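Local coordinates for protein ML032222a iGluR (Mnemiopsis leidyi, PDB 4YKJ) that binds small amino acids such as alanine in the cleft of what is probably the ligand-binding domain of an ionotropic glutamate receptor, at residues 63-68 with 141-146; 188-193 with 212-217. All coordinates share one frame; numbering follows the deposited sequence.

Interaction 1 (63-68 with 141-146); sequences FGALNK and IGSRHP. With ALA (alanine), chain E.
Phe63 and Arg144 meet beside the bound alanine, in a two-lobed clamshell of the periplasmic-binding-protein type: Phe63 lies in the loop after strand 52-56, Arg144 just before helix 145-152. Their side chains run side by side, and the planes of ring and guanidinium stand 84° apart, so that they form a corner. The alanine CB fills it, 3.4 Å above the centre of the Phe63 ring and 3.2 Å above the centre of the guanidinium. At the seam, Phe63 CE1 comes within 3.4 Å of Arg144 NH1, an oblique approach. With CG anti to the backbone N (chi1 -173°) and an extended chain, Arg144 brings one face of its guanidinium against the ligand methyl. A glycine in place of Phe63 would probably leave that methyl without its aromatic wall and open a gap beside Arg144 NH1. Next along the chain from Arg144, at the start of the helix, His145 N donates to the alanine O at 2.9 Å, consistent with the helix end favouring a carboxylate. Arg98 also hydrogen-bonds the ligand, and its side chain touches that of Phe63.

The second shell holds the guanidinium. Arg144 NE makes a salt bridge with Asp187 and NH1 one with Glu17, the latter tying the loop after strand 9-13 to this part of the chain.

Farther out, the backbones are joined directly. Ile141 to Arg144 form a type II turn, and Ser143 O accepts from Gly64 N at 2.8 Å, with an N-H...O angle of 163°. Ala65 CB rests on Ser143 CA at 3.7 Å, while Ser143 OG bonds to Asn74. Water 1 makes a second link, accepting from Phe63 N at 3.1 Å and lying within hydrogen-bonding reach of Gly142 O, one of several acceptors that compete for its protons.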
loop_
_atom_site.group_PDB
_atom_site.type_symbol
_atom_site.label_atom_id
_atom_site.label_comp_id
_atom_site.label_asym_id
_atom_site.label_seq_id
_atom_site.Cartn_x
_atom_site.Cartn_y
_atom_site.Cartn_z
ATOM N N PHE B 63 12.701 5.948 -16.108
ATOM C CA PHE B 63 12.366 5.813 -14.711
ATOM C C PHE B 63 13.506 5.144 -13.982
ATOM O O PHE B 63 14.032 5.680 -12.987
ATOM C CB PHE B 63 11.037 5.078 -14.544
ATOM C CG PHE B 63 9.866 5.990 -14.655
ATOM C CD1 PHE B 63 9.438 6.445 -15.887
ATOM C CD2 PHE B 63 9.225 6.435 -13.506
ATOM C CE1 PHE B 63 8.366 7.372 -15.972
ATOM C CE2 PHE B 63 8.160 7.330 -13.597
ATOM C CZ PHE B 63 7.750 7.793 -14.821
ATOM N N GLY B 64 13.908 3.959 -14.431
ATOM C CA GLY B 64 15.114 3.340 -13.925
ATOM C C GLY B 64 15.015 1.852 -13.769
ATOM O O GLY B 64 14.094 1.326 -13.139
ATOM N N ALA B 65 16.023 1.176 -14.299
ATOM C CA ALA B 65 16.180 -0.258 -14.180
ATOM C C ALA B 65 17.647 -0.619 -14.086
ATOM O O ALA B 65 18.522 0.188 -14.417
ATOM C CB ALA B 65 15.533 -0.964 -15.371
ATOM N N LEU B 66 17.888 -1.834 -13.611
ATOM C CA LEU B 66 19.228 -2.369 -13.408
ATOM C C LEU B 66 19.627 -3.170 -14.621
ATOM O O LEU B 66 18.950 -4.147 -14.973
ATOM C CB LEU B 66 19.277 -3.265 -12.170
ATOM C CG LEU B 66 20.631 -3.863 -11.787
ATOM C CD1 LEU B 66 21.720 -2.814 -11.674
ATOM C CD2 LEU B 66 20.446 -4.593 -10.467
ATOM N N ASN B 67 20.726 -2.789 -15.244
ATOM C CA ASN B 67 21.260 -3.512 -16.400
ATOM C C ASN B 67 22.055 -4.706 -15.885
ATOM O O ASN B 67 23.021 -4.529 -15.145
ATOM C CB ASN B 67 22.143 -2.563 -17.198
ATOM C CG ASN B 67 22.682 -3.173 -18.478
ATOM O OD1 ASN B 67 23.266 -4.249 -18.472
ATOM N ND2 ASN B 67 22.500 -2.467 -19.587
ATOM N N LYS B 68 21.640 -5.916 -16.255
ATOM C CA LYS B 68 22.290 -7.119 -15.747
ATOM C C LYS B 68 23.644 -7.393 -16.382
ATOM O O LYS B 68 24.409 -8.200 -15.862
ATOM C CB LYS B 68 21.372 -8.322 -15.919
ATOM C CG LYS B 68 20.204 -8.296 -14.941
ATOM C CD LYS B 68 19.921 -9.705 -14.439
ATOM C CE LYS B 68 18.948 -9.691 -13.277
ATOM N NZ LYS B 68 19.011 -10.966 -12.513
ATOM N N ILE B 141 7.636 -0.505 -22.127
ATOM C CA ILE B 141 8.622 0.566 -22.177
ATOM C C ILE B 141 9.910 0.136 -21.481
ATOM O O ILE B 141 9.869 -0.406 -20.363
ATOM C CB ILE B 141 8.058 1.824 -21.499
ATOM C CG1 ILE B 141 6.844 2.358 -22.276
ATOM C CG2 ILE B 141 9.129 2.900 -21.377
ATOM C CD1 ILE B 141 5.983 3.302 -21.479
ATOM N N GLY B 142 11.048 0.395 -22.100
ATOM C CA GLY B 142 12.310 0.023 -21.518
ATOM C C GLY B 142 12.635 0.811 -20.265
ATOM O O GLY B 142 12.367 2.019 -20.171
ATOM N N SER B 143 13.229 0.119 -19.296
ATOM C CA SER B 143 13.708 0.731 -18.047
ATOM C C SER B 143 12.592 1.351 -17.222
ATOM O O SER B 143 12.811 2.284 -16.453
ATOM C CB SER B 143 14.844 1.720 -18.317
ATOM O OG SER B 143 15.965 1.040 -18.864
ATOM N N ARG B 144 11.410 0.795 -17.329
ATOM C CA ARG B 144 10.257 1.194 -16.555
ATOM C C ARG B 144 9.769 -0.045 -15.786
ATOM O O ARG B 144 10.117 -1.182 -16.115
ATOM C CB ARG B 144 9.201 1.735 -17.524
ATOM C CG ARG B 144 7.953 2.376 -16.964
ATOM C CD ARG B 144 7.041 2.713 -18.114
ATOM N NE ARG B 144 5.683 3.077 -17.728
ATOM C CZ ARG B 144 5.257 4.304 -17.457
ATOM N NH1 ARG B 144 6.074 5.342 -17.501
ATOM N NH2 ARG B 144 4.003 4.478 -17.117
ATOM N N HIS B 145 8.956 0.152 -14.772
ATOM C CA HIS B 145 8.616 -0.911 -13.847
ATOM C C HIS B 145 7.988 -2.167 -14.489
ATOM O O HIS B 145 8.379 -3.270 -14.128
ATOM C CB HIS B 145 7.747 -0.331 -12.722
ATOM C CG HIS B 145 7.056 -1.354 -11.876
ATOM N ND1 HIS B 145 7.691 -2.071 -10.882
ATOM C CD2 HIS B 145 5.758 -1.732 -11.861
ATOM C CE1 HIS B 145 6.796 -2.827 -10.269
ATOM N NE2 HIS B 145 5.631 -2.667 -10.867
ATOM N N PRO B 146 6.990 -2.033 -15.377
ATOM C CA PRO B 146 6.374 -3.270 -15.896
ATOM C C PRO B 146 7.412 -4.180 -16.534
ATOM O O PRO B 146 7.392 -5.396 -16.287
ATOM C CB PRO B 146 5.347 -2.754 -16.896
ATOM C CG PRO B 146 4.957 -1.382 -16.329
ATOM C CD PRO B 146 6.260 -0.823 -15.804
HETATM N N ALA E . 5.432 3.618 -12.216
HETATM C CA ALA E . 6.383 3.395 -13.343
HETATM C C ALA E . 7.805 3.203 -12.832
HETATM O O ALA E . 8.706 2.830 -13.604
HETATM C CB ALA E . 6.325 4.547 -14.303
HETATM O OXT ALA E . 8.072 3.363 -11.632
HETATM O O HOH W 1 11.624 4.409 -18.531
#

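Interaction 2 (188-193 with 212-217); sequences EGPVLA and FEYAFG. With ALA (alanine), chain E.
Glu188 and Tyr214 form a buried polar contact between the junction of strand 183-188 with helix 189-195 and the long strand 202-218, beside the bound alanine in the ligand cleft. A single hydrogen bond spans the two segments: Tyr214 OH donates to Glu188 OE1 at 2.8 Å. The hydroxyl reaches that oxygen from above the carboxylate, 42° out of its plane, while seen from the tyrosine the carboxylate carbon lies at the ring edge, in plane.

Apolar groups of the helix's first turn pack against the hydroxyl. Pro190 CD and Val191 CG2 each approach Tyr214 OH to 3.6 Å, and Pro190 CG lies 3.9 Å from Tyr214 CE2. The ring of Phe20 stands nearly perpendicular to that of Tyr214. Phe212, two residues earlier on the strand, braces the glutamate chain: its chi1 of 54° sets CG between the backbone N and the carbonyl carbon, and Phe212 CZ comes to 4.0 Å from Glu188 CG. The Phe212 and Glu188 side chains cross at about a right angle.

Each oxygen of the carboxylate is thus held. OE1 has Tyr214 OH, and OE2 is hydrogen-bonded to Ser93 OG. Both also face the ligand: the alanine N lies 2.7 Å from Glu188 OE1 and 3.1 Å from OE2. With the ligand's amino group close to both oxygens and Tyr214 OH donating to OE1, the carboxylate is probably ionised, its charge matching the amino group of the bound amino acid, with the tyrosine hydroxyl helping to position it.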
loop_
_atom_site.group_PDB
_atom_site.type_symbol
_atom_site.label_atom_id
_atom_site.label_comp_id
_atom_site.label_asym_id
_atom_site.label_seq_id
_atom_site.Cartn_x
_atom_site.Cartn_y
_atom_site.Cartn_z
ATOM N N GLU B 188 0.742 0.115 -16.586
ATOM C CA GLU B 188 0.160 0.202 -15.244
ATOM C C GLU B 188 -1.239 0.763 -15.250
ATOM O O GLU B 188 -1.540 1.690 -15.997
ATOM C CB GLU B 188 1.040 1.066 -14.334
ATOM C CG GLU B 188 2.449 0.519 -14.249
ATOM C CD GLU B 188 3.411 1.372 -13.459
ATOM O OE1 GLU B 188 3.148 2.577 -13.255
ATOM O OE2 GLU B 188 4.459 0.834 -13.055
ATOM N N GLY B 189 -2.088 0.193 -14.403
ATOM C CA GLY B 189 -3.485 0.565 -14.323
ATOM C C GLY B 189 -3.796 2.053 -14.261
ATOM O O GLY B 189 -4.544 2.567 -15.086
ATOM N N PRO B 190 -3.239 2.765 -13.283
ATOM C CA PRO B 190 -3.660 4.165 -13.150
ATOM C C PRO B 190 -3.206 5.042 -14.318
ATOM O O PRO B 190 -3.925 5.972 -14.724
ATOM C CB PRO B 190 -2.991 4.602 -11.840
ATOM C CG PRO B 190 -2.816 3.304 -11.056
ATOM C CD PRO B 190 -2.460 2.310 -12.122
ATOM N N VAL B 191 -2.026 4.753 -14.847
ATOM C CA VAL B 191 -1.495 5.502 -15.972
ATOM C C VAL B 191 -2.382 5.309 -17.205
ATOM O O VAL B 191 -2.743 6.254 -17.912
ATOM C CB VAL B 191 -0.068 5.052 -16.249
ATOM C CG1 VAL B 191 0.485 5.693 -17.504
ATOM C CG2 VAL B 191 0.809 5.389 -15.067
ATOM N N LEU B 192 -2.763 4.071 -17.460
ATOM C CA LEU B 192 -3.605 3.779 -18.602
ATOM C C LEU B 192 -5.018 4.311 -18.391
ATOM O O LEU B 192 -5.648 4.805 -19.336
ATOM C CB LEU B 192 -3.606 2.282 -18.915
ATOM C CG LEU B 192 -2.232 1.726 -19.259
ATOM C CD1 LEU B 192 -2.333 0.233 -19.610
ATOM C CD2 LEU B 192 -1.603 2.520 -20.385
ATOM N N ALA B 193 -5.538 4.231 -17.169
ATOM C CA ALA B 193 -6.885 4.748 -16.883
ATOM C C ALA B 193 -6.989 6.214 -17.265
ATOM O O ALA B 193 -7.947 6.651 -17.932
ATOM C CB ALA B 193 -7.228 4.559 -15.419
ATOM N N PHE B 212 1.366 -3.844 -6.487
ATOM C CA PHE B 212 2.464 -3.046 -5.999
ATOM C C PHE B 212 1.933 -1.655 -5.638
ATOM O O PHE B 212 0.731 -1.423 -5.655
ATOM C CB PHE B 212 3.606 -3.006 -7.039
ATOM C CG PHE B 212 3.164 -2.556 -8.406
ATOM C CD1 PHE B 212 2.698 -3.483 -9.327
ATOM C CD2 PHE B 212 3.188 -1.217 -8.759
ATOM C CE1 PHE B 212 2.292 -3.089 -10.574
ATOM C CE2 PHE B 212 2.757 -0.814 -10.015
ATOM C CZ PHE B 212 2.286 -1.767 -10.914
ATOM N N GLU B 213 2.829 -0.761 -5.265
ATOM C CA GLU B 213 2.444 0.578 -4.823
ATOM C C GLU B 213 3.212 1.611 -5.593
ATOM O O GLU B 213 4.277 1.339 -6.140
ATOM C CB GLU B 213 2.815 0.771 -3.352
ATOM C CG GLU B 213 2.403 -0.333 -2.380
ATOM C CD GLU B 213 0.989 -0.188 -1.908
ATOM O OE1 GLU B 213 0.300 0.717 -2.413
ATOM O OE2 GLU B 213 0.569 -0.971 -1.026
ATOM N N TYR B 214 2.650 2.807 -5.649
ATOM C CA TYR B 214 3.403 4.006 -5.989
ATOM C C TYR B 214 3.854 4.693 -4.710
ATOM O O TYR B 214 3.052 4.892 -3.797
ATOM C CB TYR B 214 2.536 4.984 -6.766
ATOM C CG TYR B 214 2.126 4.559 -8.152
ATOM C CD1 TYR B 214 2.891 3.672 -8.901
ATOM C CD2 TYR B 214 0.985 5.078 -8.729
ATOM C CE1 TYR B 214 2.499 3.318 -10.184
ATOM C CE2 TYR B 214 0.597 4.742 -10.000
ATOM C CZ TYR B 214 1.338 3.865 -10.719
ATOM O OH TYR B 214 0.908 3.565 -11.997
ATOM N N ALA B 215 5.114 5.076 -4.666
ATOM C CA ALA B 215 5.695 5.771 -3.540
ATOM C C ALA B 215 6.731 6.760 -4.066
ATOM O O ALA B 215 6.947 6.841 -5.282
ATOM C CB ALA B 215 6.330 4.776 -2.601
ATOM N N PHE B 216 7.365 7.507 -3.172
ATOM C CA PHE B 216 8.517 8.309 -3.545
ATOM C C PHE B 216 9.781 7.475 -3.269
ATOM O O PHE B 216 9.785 6.597 -2.393
ATOM C CB PHE B 216 8.577 9.632 -2.797
ATOM C CG PHE B 216 7.496 10.619 -3.172
ATOM C CD1 PHE B 216 6.669 10.435 -4.275
ATOM C CD2 PHE B 216 7.329 11.760 -2.421
ATOM C CE1 PHE B 216 5.680 11.376 -4.599
ATOM C CE2 PHE B 216 6.359 12.715 -2.755
ATOM C CZ PHE B 216 5.554 12.523 -3.850
ATOM N N GLY B 217 10.834 7.725 -4.031
ATOM C CA GLY B 217 12.100 7.045 -3.858
ATOM C C GLY B 217 13.045 7.842 -2.990
ATOM O O GLY B 217 13.119 9.058 -3.119
HETATM N N ALA E . 5.432 3.618 -12.216
HETATM C CA ALA E . 6.383 3.395 -13.343
HETATM C C ALA E . 7.805 3.203 -12.832
HETATM O O ALA E . 8.706 2.830 -13.604
HETATM C CB ALA E . 6.325 4.547 -14.303
HETATM O OXT ALA E . 8.072 3.363 -11.632
#

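How the interactions relate
Followed from the N terminus, the chain closes interaction 1 when the segment 141-146 returns to the loop 63-68, and only afterwards opens interaction 2, where strand 202-218 comes back to the start of helix 189-195. The two loops are therefore in series, neither nested nor crossed. The first joins the region after strand 52-56, of the parallel sheet, to the end of strand 137-141, of the mixed sheet; the second bridges strands 183-188 and 202-218 of that mixed sheet. Their centres are about 15 Å apart, yet they meet around the alanine: His145 CD2 packs 3.1 Å from Glu188 OE2, and Arg144 NH2 lies 3.7 Å from Val191 CG1.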